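Local coordinates for CRISPR-associated protein, Cse2 family (Thermobifida fusca, PDB 4H79), which probably binds nucleic acid as the small Cse2 (CasB) subunit of the CRISPR-associated Cascade complex, at residues 22-35 against 95-108. Sequence-based numbering, arbitrary orientation.
With EDO (1,2-ethanediol), chain C.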
ATOM      1  N   ASP A  22       9.435   1.227  -1.143  1.00 24.69           N
ATOM      2  CA  ASP A  22       9.994   0.842   0.154  1.00 25.75           C
ATOM      3  C   ASP A  22      11.012   1.914   0.658  1.00 27.39           C
ATOM      4  O   ASP A  22      11.000   2.286   1.845  1.00 28.60           O
ATOM      5  CB  ASP A  22      10.733  -0.507   0.007  1.00 25.74           C
ATOM      6  CG  ASP A  22      11.535  -0.844   1.235  1.00 29.83           C
ATOM      7  OD1 ASP A  22      11.021  -0.871   2.386  1.00 33.44           O
ATOM      8  OD2 ASP A  22      12.727  -1.051   1.062  1.00 32.63           O
ATOM      9  N   GLN A  23      11.950   2.334  -0.223  1.00 28.78           N
ATOM     10  CA  GLN A  23      12.989   3.295   0.133  1.00 27.77           C
ATOM     11  C   GLN A  23      12.326   4.677   0.434  1.00 27.36           C
ATOM     12  O   GLN A  23      12.650   5.332   1.425  1.00 29.01           O
ATOM     13  CB  GLN A  23      14.045   3.349  -1.029  1.00 32.44           C
ATOM     14  CG  GLN A  23      15.260   4.229  -0.781  1.00 39.46           C
ATOM     15  CD  GLN A  23      15.910   3.955   0.579  1.00 48.88           C
ATOM     16  OE1 GLN A  23      16.173   2.792   0.960  1.00 45.84           O
ATOM     17  NE2 GLN A  23      16.158   5.032   1.329  1.00 49.93           N
ATOM     18  N   ARG A  24      11.367   5.102  -0.392  1.00 24.61           N
ATOM     19  CA  ARG A  24      10.751   6.398  -0.188  1.00 26.68           C
ATOM     20  C   ARG A  24       9.906   6.423   1.134  1.00 26.30           C
ATOM     21  O   ARG A  24       9.953   7.390   1.888  1.00 23.22           O
ATOM     22  CB  ARG A  24       9.857   6.742  -1.389  1.00 26.20           C
ATOM     23  CG  ARG A  24       9.265   8.165  -1.266  1.00 26.88           C
ATOM     24  CD  ARG A  24      10.362   9.227  -1.547  1.00 32.68           C
ATOM     25  NE  ARG A  24       9.808  10.565  -1.292  1.00 36.14           N
ATOM     26  CZ  ARG A  24      10.081  11.312  -0.232  1.00 37.20           C
ATOM     27  NH1 ARG A  24      10.971  10.904   0.651  1.00 42.13           N
ATOM     28  NH2 ARG A  24       9.477  12.489  -0.075  1.00 31.51           N
ATOM     29  N   VAL A  25       9.096   5.386   1.390  1.00 23.22           N
ATOM     30  CA  VAL A  25       8.262   5.334   2.615  1.00 19.26           C
ATOM     31  C   VAL A  25       9.214   5.245   3.828  1.00 21.21           C
ATOM     32  O   VAL A  25       8.942   5.883   4.861  1.00 22.92           O
ATOM     33  CB  VAL A  25       7.347   4.089   2.592  1.00 24.30           C
ATOM     34  CG1 VAL A  25       6.743   3.822   3.945  1.00 19.90           C
ATOM     35  CG2 VAL A  25       6.280   4.208   1.503  1.00 19.90           C
ATOM     36  N   ARG A  26      10.323   4.491   3.728  1.00 21.00           N
ATOM     37  CA  ARG A  26      11.256   4.414   4.887  1.00 23.40           C
ATOM     38  C   ARG A  26      11.777   5.819   5.237  1.00 24.25           C
ATOM     39  O   ARG A  26      11.936   6.143   6.428  1.00 29.32           O
ATOM     40  CB  ARG A  26      12.491   3.525   4.623  1.00 25.18           C
ATOM     41  CG  ARG A  26      12.199   2.032   4.631  1.00 31.93           C
ATOM     42  CD  ARG A  26      13.529   1.325   4.249  1.00 39.54           C
ATOM     43  NE  ARG A  26      13.411  -0.101   4.139  1.00 41.53           N
ATOM     44  CZ  ARG A  26      13.868  -0.931   5.075  1.00 61.87           C
ATOM     45  NH1 ARG A  26      14.427  -0.407   6.157  1.00 61.78           N
ATOM     46  NH2 ARG A  26      13.776  -2.266   4.946  1.00 56.67           N
ATOM     47  N   GLU A  27      12.109   6.611   4.200  1.00 26.21           N
ATOM     48  CA  GLU A  27      12.602   7.972   4.385  1.00 25.27           C
ATOM     49  C   GLU A  27      11.573   8.817   5.081  1.00 28.67           C
ATOM     50  O   GLU A  27      11.896   9.493   6.069  1.00 24.25           O
ATOM     51  CB  GLU A  27      13.023   8.641   3.038  1.00 23.10           C
ATOM     52  CG  GLU A  27      14.353   8.064   2.555  1.00 33.99           C
ATOM     53  CD  GLU A  27      14.525   8.256   1.050  1.00 37.86           C
ATOM     54  OE1 GLU A  27      13.633   8.905   0.433  1.00 31.37           O
ATOM     55  OE2 GLU A  27      15.537   7.773   0.485  1.00 36.56           O
ATOM     56  N   ILE A  28      10.338   8.817   4.568  1.00 23.28           N
ATOM     57  CA  ILE A  28       9.297   9.647   5.165  1.00 22.79           C
ATOM     58  C   ILE A  28       8.989   9.150   6.585  1.00 23.01           C
ATOM     59  O   ILE A  28       8.786   9.940   7.513  1.00 20.73           O
ATOM     60  CB  ILE A  28       8.033   9.589   4.318  1.00 26.34           C
ATOM     61  CG1 ILE A  28       8.303  10.230   2.923  1.00 25.30           C
ATOM     62  CG2 ILE A  28       6.929  10.372   5.001  1.00 30.34           C
ATOM     63  CD1 ILE A  28       7.125  10.040   1.927  1.00 30.08           C
ATOM     64  N   GLN A  29       8.957   7.828   6.739  1.00 20.41           N
ATOM     65  CA  GLN A  29       8.632   7.227   8.025  1.00 22.21           C
ATOM     66  C   GLN A  29       9.678   7.624   9.108  1.00 21.51           C
ATOM     67  O   GLN A  29       9.310   7.971  10.265  1.00 26.26           O
ATOM     68  CB  GLN A  29       8.613   5.673   7.897  1.00 26.60           C
ATOM     69  CG  GLN A  29       8.313   4.951   9.219  1.00 27.19           C
ATOM     70  CD  GLN A  29       7.882   3.503   8.925  1.00 28.32           C
ATOM     71  OE1 GLN A  29       6.726   3.190   9.089  1.00 23.74           O
ATOM     72  NE2 GLN A  29       8.819   2.626   8.484  1.00 21.85           N
ATOM     73  N   GLU A  30      10.963   7.571   8.755  1.00 21.00           N
ATOM     74  CA  GLU A  30      12.015   7.948   9.740  1.00 25.35           C
ATOM     75  C   GLU A  30      11.900   9.453  10.064  1.00 28.72           C
ATOM     76  O   GLU A  30      12.023   9.880  11.226  1.00 29.92           O
ATOM     77  CB  GLU A  30      13.385   7.584   9.105  1.00 28.77           C
ATOM     78  CG  GLU A  30      14.576   8.032   9.889  1.00 43.84           C
ATOM     79  CD  GLU A  30      14.680   7.316  11.233  1.00 62.88           C
ATOM     80  OE1 GLU A  30      13.837   6.406  11.545  1.00 57.60           O
ATOM     81  OE2 GLU A  30      15.615   7.668  11.960  1.00 58.34           O
ATOM     82  N   GLY A  31      11.637  10.271   9.039  1.00 28.12           N
ATOM     83  CA  GLY A  31      11.422  11.736   9.242  1.00 27.87           C
ATOM     84  C   GLY A  31      10.194  11.948  10.181  1.00 25.84           C
ATOM     85  O   GLY A  31      10.250  12.775  11.099  1.00 28.70           O
ATOM     86  N   TYR A  32       9.114  11.177  10.016  1.00 21.71           N
ATOM     87  CA  TYR A  32       7.930  11.345  10.877  1.00 24.15           C
ATOM     88  C   TYR A  32       8.238  10.960  12.302  1.00 27.15           C
ATOM     89  O   TYR A  32       7.751  11.602  13.238  1.00 28.69           O
ATOM     90  CB  TYR A  32       6.744  10.472  10.384  1.00 22.13           C
ATOM     91  CG  TYR A  32       5.420  10.743  11.062  1.00 25.57           C
ATOM     92  CD1 TYR A  32       4.786  11.970  10.896  1.00 36.85           C
ATOM     93  CD2 TYR A  32       4.765   9.751  11.832  1.00 30.16           C
ATOM     94  CE1 TYR A  32       3.574  12.243  11.484  1.00 32.22           C
ATOM     95  CE2 TYR A  32       3.515  10.008  12.412  1.00 28.80           C
ATOM     96  CZ  TYR A  32       2.922  11.261  12.233  1.00 39.66           C
ATOM     97  OH  TYR A  32       1.695  11.613  12.787  1.00 38.43           O
ATOM     98  N   ARG A  33       9.014   9.884  12.455  1.00 25.07           N
ATOM     99  CA  ARG A  33       9.519   9.421  13.752  1.00 34.35           C
ATOM    100  C   ARG A  33      10.291  10.519  14.501  1.00 37.15           C
ATOM    101  O   ARG A  33      10.089  10.706  15.718  1.00 35.44           O
ATOM    102  CB  ARG A  33      10.426   8.179  13.603  1.00 32.54           C
ATOM    103  CG  ARG A  33      10.770   7.592  14.970  1.00 41.19           C
ATOM    104  CD  ARG A  33      11.692   6.371  14.876  1.00 44.67           C
ATOM    105  NE  ARG A  33      13.034   6.740  14.387  1.00 57.39           N
ATOM    106  CZ  ARG A  33      14.027   7.220  15.148  1.00 65.65           C
ATOM    107  NH1 ARG A  33      13.853   7.381  16.469  1.00 63.85           N
ATOM    108  NH2 ARG A  33      15.220   7.521  14.597  1.00 45.55           N
ATOM    109  N   LEU A  34      11.170  11.220  13.764  1.00 30.96           N
ATOM    110  CA  LEU A  34      11.923  12.389  14.269  1.00 38.24           C
ATOM    111  C   LEU A  34      11.070  13.676  14.361  1.00 35.51           C
ATOM    112  O   LEU A  34      11.576  14.701  14.754  1.00 37.88           O
ATOM    113  CB  LEU A  34      13.174  12.646  13.419  1.00 39.80           C
ATOM    114  CG  LEU A  34      14.217  11.481  13.513  1.00 50.29           C
ATOM    115  CD1 LEU A  34      15.392  11.655  12.545  1.00 43.34           C
ATOM    116  CD2 LEU A  34      14.727  11.213  14.946  1.00 55.02           C
ATOM    117  N   ASP A  35       9.792  13.635  14.000  1.00 31.20           N
ATOM    118  CA  ASP A  35       8.948  14.844  14.001  1.00 32.29           C
ATOM    119  C   ASP A  35       9.524  15.911  13.058  1.00 33.81           C
ATOM    120  O   ASP A  35       9.392  17.102  13.299  1.00 31.26           O
ATOM    121  CB  ASP A  35       8.754  15.397  15.429  1.00 42.45           C
ATOM    122  CG  ASP A  35       7.451  16.198  15.586  1.00 55.84           C
ATOM    123  OD1 ASP A  35       6.448  15.958  14.859  1.00 56.21           O
ATOM    124  OD2 ASP A  35       7.424  17.093  16.454  1.00 77.85           O
ATOM    125  N   TYR A  95      -0.164   4.692   2.898  1.00 19.84           N
ATOM    126  CA  TYR A  95       0.763   4.751   4.036  1.00 18.81           C
ATOM    127  C   TYR A  95       0.540   6.022   4.904  1.00 19.01           C
ATOM    128  O   TYR A  95       0.616   5.969   6.166  1.00 20.22           O
ATOM    129  CB  TYR A  95       2.265   4.705   3.515  1.00 19.11           C
ATOM    130  CG  TYR A  95       3.190   5.018   4.688  1.00 22.31           C
ATOM    131  CD1 TYR A  95       3.398   4.049   5.709  1.00 20.60           C
ATOM    132  CD2 TYR A  95       3.825   6.296   4.805  1.00 22.94           C
ATOM    133  CE1 TYR A  95       4.163   4.358   6.846  1.00 21.38           C
ATOM    134  CE2 TYR A  95       4.640   6.588   5.896  1.00 24.57           C
ATOM    135  CZ  TYR A  95       4.787   5.614   6.909  1.00 22.42           C
ATOM    136  OH  TYR A  95       5.583   5.878   8.010  1.00 22.41           O
ATOM    137  N   ALA A  96       0.342   7.181   4.236  1.00 16.58           N
ATOM    138  CA  ALA A  96       0.089   8.454   4.964  1.00 17.82           C
ATOM    139  C   ALA A  96      -1.131   8.363   5.869  1.00 15.77           C
ATOM    140  O   ALA A  96      -1.149   8.903   6.973  1.00 16.43           O
ATOM    141  CB  ALA A  96      -0.085   9.600   3.952  1.00 14.82           C
ATOM    142  N   ILE A  97      -2.162   7.702   5.376  1.00 15.71           N
ATOM    143  CA  ILE A  97      -3.376   7.479   6.195  1.00 18.37           C
ATOM    144  C   ILE A  97      -3.062   6.519   7.335  1.00 16.77           C
ATOM    145  O   ILE A  97      -3.398   6.783   8.506  1.00 17.93           O
ATOM    146  CB  ILE A  97      -4.473   6.840   5.304  1.00 16.31           C
ATOM    147  CG1 ILE A  97      -4.993   7.882   4.296  1.00 20.48           C
ATOM    148  CG2 ILE A  97      -5.660   6.349   6.190  1.00 17.38           C
ATOM    149  CD1 ILE A  97      -5.745   7.234   3.160  1.00 21.06           C
ATOM    150  N   HIS A  98      -2.310   5.443   7.018  1.00 17.92           N
ATOM    151  CA  HIS A  98      -1.934   4.406   8.034  1.00 16.72           C
ATOM    152  C   HIS A  98      -1.092   4.927   9.155  1.00 16.62           C
ATOM    153  O   HIS A  98      -1.340   4.635  10.351  1.00 15.04           O
ATOM    154  CB  HIS A  98      -1.152   3.280   7.250  1.00 17.01           C
ATOM    155  CG  HIS A  98      -1.181   1.960   7.952  1.00 18.14           C
ATOM    156  ND1 HIS A  98      -0.775   0.815   7.353  1.00 18.84           N
ATOM    157  CD2 HIS A  98      -1.486   1.648   9.301  1.00 18.38           C
ATOM    158  CE1 HIS A  98      -0.866  -0.212   8.280  1.00 21.40           C
ATOM    159  NE2 HIS A  98      -1.305   0.308   9.467  1.00 21.18           N
ATOM    160  N   GLN A  99      -0.093   5.761   8.829  1.00 18.02           N
ATOM    161  CA  GLN A  99       0.877   6.277   9.842  1.00 17.52           C
ATOM    162  C   GLN A  99       0.346   7.412  10.742  1.00 16.66           C
ATOM    163  O   GLN A  99       0.832   7.616  11.854  1.00 21.95           O
ATOM    164  CB  GLN A  99       2.174   6.742   9.137  1.00 21.85           C
ATOM    165  CG  GLN A  99       3.337   6.990  10.115  1.00 23.06           C
ATOM    166  CD  GLN A  99       3.798   5.679  10.797  1.00 26.65           C
ATOM    167  OE1 GLN A  99       4.269   4.751  10.127  1.00 23.90           O
ATOM    168  NE2 GLN A  99       3.644   5.587  12.114  1.00 22.84           N
ATOM    169  N   GLN A 100      -0.721   8.097  10.322  1.00 17.73           N
ATOM    170  CA  GLN A 100      -1.109   9.346  10.972  1.00 18.71           C
ATOM    171  C   GLN A 100      -1.392   9.128  12.474  1.00 25.60           C
ATOM    172  O   GLN A 100      -2.186   8.236  12.861  1.00 24.83           O
ATOM    173  CB  GLN A 100      -2.362   9.958  10.298  1.00 18.63           C
ATOM    174  CG  GLN A 100      -2.814  11.265  11.005  1.00 21.13           C
ATOM    175  CD  GLN A 100      -4.072  11.846  10.380  1.00 23.43           C
ATOM    176  OE1 GLN A 100      -4.919  11.104   9.820  1.00 21.05           O
ATOM    177  NE2 GLN A 100      -4.258  13.145  10.517  1.00 21.20           N
ATOM    178  N   SER A 101      -0.708   9.943  13.297  1.00 24.76           N
ATOM    179  CA  SER A 101      -0.828   9.926  14.765  1.00 35.57           C
ATOM    180  C   SER A 101      -0.413   8.589  15.393  1.00 39.02           C
ATOM    181  O   SER A 101      -0.794   8.280  16.512  1.00 43.54           O
ATOM    182  CB  SER A 101      -2.268  10.250  15.221  1.00 38.14           C
ATOM    183  OG  SER A 101      -2.663  11.481  14.647  1.00 34.27           O
ATOM    184  N   ARG A 102       0.298   7.756  14.654  1.00 32.95           N
ATOM    185  CA  ARG A 102       0.823   6.530  15.246  1.00 32.90           C
ATOM    186  C   ARG A 102       2.264   6.861  15.543  1.00 34.47           C
ATOM    187  O   ARG A 102       3.124   6.789  14.692  1.00 35.40           O
ATOM    188  CB  ARG A 102       0.693   5.354  14.307  1.00 29.11           C
ATOM    189  CG  ARG A 102      -0.758   4.849  14.067  1.00 33.40           C
ATOM    190  CD  ARG A 102      -1.057   3.393  14.563  1.00 30.98           C
ATOM    191  NE  ARG A 102      -1.127   3.471  16.002  1.00 35.28           N
ATOM    192  CZ  ARG A 102      -2.251   3.580  16.730  1.00 37.34           C
ATOM    193  NH1 ARG A 102      -2.167   3.740  18.049  1.00 32.56           N
ATOM    194  NH2 ARG A 102      -3.457   3.490  16.168  1.00 27.36           N
ATOM    195  N   ARG A 103       2.491   7.279  16.774  1.00 37.17           N
ATOM    196  CA  ARG A 103       3.786   7.793  17.226  1.00 48.95           C
ATOM    197  C   ARG A 103       4.636   6.584  17.649  1.00 53.67           C
ATOM    198  O   ARG A 103       5.837   6.567  17.435  1.00 58.05           O
ATOM    199  CB  ARG A 103       3.602   8.801  18.410  1.00 62.24           C
ATOM    200  CG  ARG A 103       2.889  10.137  18.111  1.00 63.96           C
ATOM    201  CD  ARG A 103       2.981  10.509  16.633  1.00 74.35           C
ATOM    202  NE  ARG A 103       4.037  11.456  16.241  1.00113.63           N
ATOM    203  CZ  ARG A 103       3.813  12.558  15.516  1.00 98.17           C
ATOM    204  NH1 ARG A 103       2.574  12.850  15.122  1.00 78.70           N
ATOM    205  NH2 ARG A 103       4.814  13.366  15.169  1.00 83.65           N
ATOM    206  N   ASP A 104       3.985   5.555  18.187  1.00 48.38           N
ATOM    207  CA  ASP A 104       4.689   4.433  18.825  1.00 65.91           C
ATOM    208  C   ASP A 104       5.351   3.445  17.882  1.00 63.72           C
ATOM    209  O   ASP A 104       6.400   2.927  18.207  1.00 59.24           O
ATOM    210  CB  ASP A 104       3.728   3.703  19.725  1.00 70.39           C
ATOM    211  CG  ASP A 104       2.785   4.653  20.398  1.00 99.65           C
ATOM    212  OD1 ASP A 104       1.629   4.764  19.916  1.00112.09           O
ATOM    213  OD2 ASP A 104       3.229   5.333  21.363  1.00116.68           O
ATOM    214  N   ASP A 105       4.767   3.205  16.711  1.00 49.24           N
ATOM    215  CA  ASP A 105       5.214   2.123  15.901  1.00 37.65           C
ATOM    216  C   ASP A 105       5.355   2.510  14.405  1.00 29.26           C
ATOM    217  O   ASP A 105       4.682   3.439  13.946  1.00 29.52           O
ATOM    218  CB  ASP A 105       4.193   1.001  16.036  1.00 47.31           C
ATOM    219  CG  ASP A 105       4.834  -0.338  16.273  1.00 67.55           C
ATOM    220  OD1 ASP A 105       5.954  -0.573  15.714  1.00 54.81           O
ATOM    221  OD2 ASP A 105       4.217  -1.146  17.015  1.00 72.52           O
ATOM    222  N   ARG A 106       6.226   1.792  13.670  1.00 23.10           N
ATOM    223  CA  ARG A 106       6.293   1.953  12.221  1.00 27.24           C
ATOM    224  C   ARG A 106       5.179   1.186  11.492  1.00 28.59           C
ATOM    225  O   ARG A 106       5.085  -0.054  11.613  1.00 26.77           O
ATOM    226  CB  ARG A 106       7.641   1.464  11.686  1.00 24.37           C
ATOM    227  CG  ARG A 106       8.875   2.223  12.292  1.00 26.72           C
ATOM    228  CD  ARG A 106      10.176   1.476  12.007  1.00 41.64           C
ATOM    229  NE  ARG A 106      11.346   2.332  12.325  1.00 53.26           N
ATOM    230  CZ  ARG A 106      12.016   2.350  13.489  1.00 59.25           C
ATOM    231  NH1 ARG A 106      11.684   1.553  14.502  1.00 62.26           N
ATOM    232  NH2 ARG A 106      13.038   3.169  13.652  1.00 56.80           N
ATOM    233  N   MET A 107       4.389   1.898  10.700  1.00 21.50           N
ATOM    234  CA  MET A 107       3.247   1.227   9.981  1.00 17.65           C
ATOM    235  C   MET A 107       3.686   0.585   8.684  1.00 20.34           C
ATOM    236  O   MET A 107       2.994  -0.258   8.109  1.00 23.88           O
ATOM    237  CB  MET A 107       2.073   2.159   9.762  1.00 16.69           C
ATOM    238  CG  MET A 107       1.378   2.562  11.096  1.00 16.59           C
ATOM    239  SD  MET A 107       0.735   1.035  11.975  1.00 23.11           S
ATOM    240  CE  MET A 107       1.927   0.685  13.228  1.00 26.61           C
ATOM    241  N   HIS A 108       4.881   0.941   8.213  1.00 20.78           N
ATOM    242  CA  HIS A 108       5.483   0.209   7.112  1.00 24.09           C
ATOM    243  C   HIS A 108       6.586  -0.726   7.633  1.00 27.18           C
ATOM    244  O   HIS A 108       7.604  -0.244   8.161  1.00 25.17           O
ATOM    245  CB  HIS A 108       6.031   1.176   6.031  1.00 21.64           C
ATOM    246  CG  HIS A 108       6.998   0.523   5.100  1.00 19.74           C
ATOM    247  ND1 HIS A 108       6.649  -0.515   4.240  1.00 23.98           N
ATOM    248  CD2 HIS A 108       8.369   0.735   4.920  1.00 21.79           C
ATOM    249  CE1 HIS A 108       7.767  -0.945   3.561  1.00 27.32           C
ATOM    250  NE2 HIS A 108       8.821  -0.181   3.959  1.00 22.28           N
TER
HETATM  251  C1  EDO C 302      10.778  -1.554   6.853  1.00 41.38           C
HETATM  252  O1  EDO C 302      10.790  -2.891   7.425  1.00 41.37           O
HETATM  253  C2  EDO C 302      11.203  -0.526   7.901  1.00 47.66           C
HETATM  254  O2  EDO C 302      10.211  -0.581   8.927  1.00 37.43           O
HETATM  255  O   HOH W   1      11.951   4.571  10.757  1.00 37.32           O
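Gln29 meets the backbone of His108 with both ends of its amide. Its OE1 accepts from His108 N at 3.0 Å, in the carbonyl plane on a lone pair, while its NE2 donates to His108 O at 3.1 Å; both bonds are nearly straight, about 165° at hydrogen. The side chain gets there with CG anti to the backbone N (chi1 179°) and the chain extended beyond CG. With the amide cut back to an alanine here, His108 N and O would probably lose these two partners and a gap open where Gln29 CG packs 3.1 Å from Tyr95 OH.

One turn earlier, Val25 CG1 sits squarely over the Tyr95 ring, 3.6 Å from its centroid and 5° off the normal, a CH-pi contact; the same methyl packs against His108 CB. The imidazole, turned edge-on to Asp22, donates from NE2 to the anti lone pair of OD1 at 2.8 Å. That oxygen also accepts from Arg26 NE, and His108 ND1 is bonded to the backbone of Tyr167, so both ring nitrogens are engaged and the ring's rotation is fixed.

Toward the helix end, Tyr32 OH accepts from Ser101 N (3.0 Å), near the ring plane. The poorly ordered Arg103 lays its guanidinium off-centre over one face of this ring as a cation-pi partner, and its NH2 forms a salt bridge with Asp35 OD1. On the solvent side, Glu30 is gripped side-on by Arg33, while water 1 links its OE1 to Arg106 NE.

The arrangement is plain tertiary packing of an all-helical Cse2 fold: helix 16-33, ended by a Schellman motif at Asp35, is joined to the end of helix 80-99 and the loop leaving its type II turn.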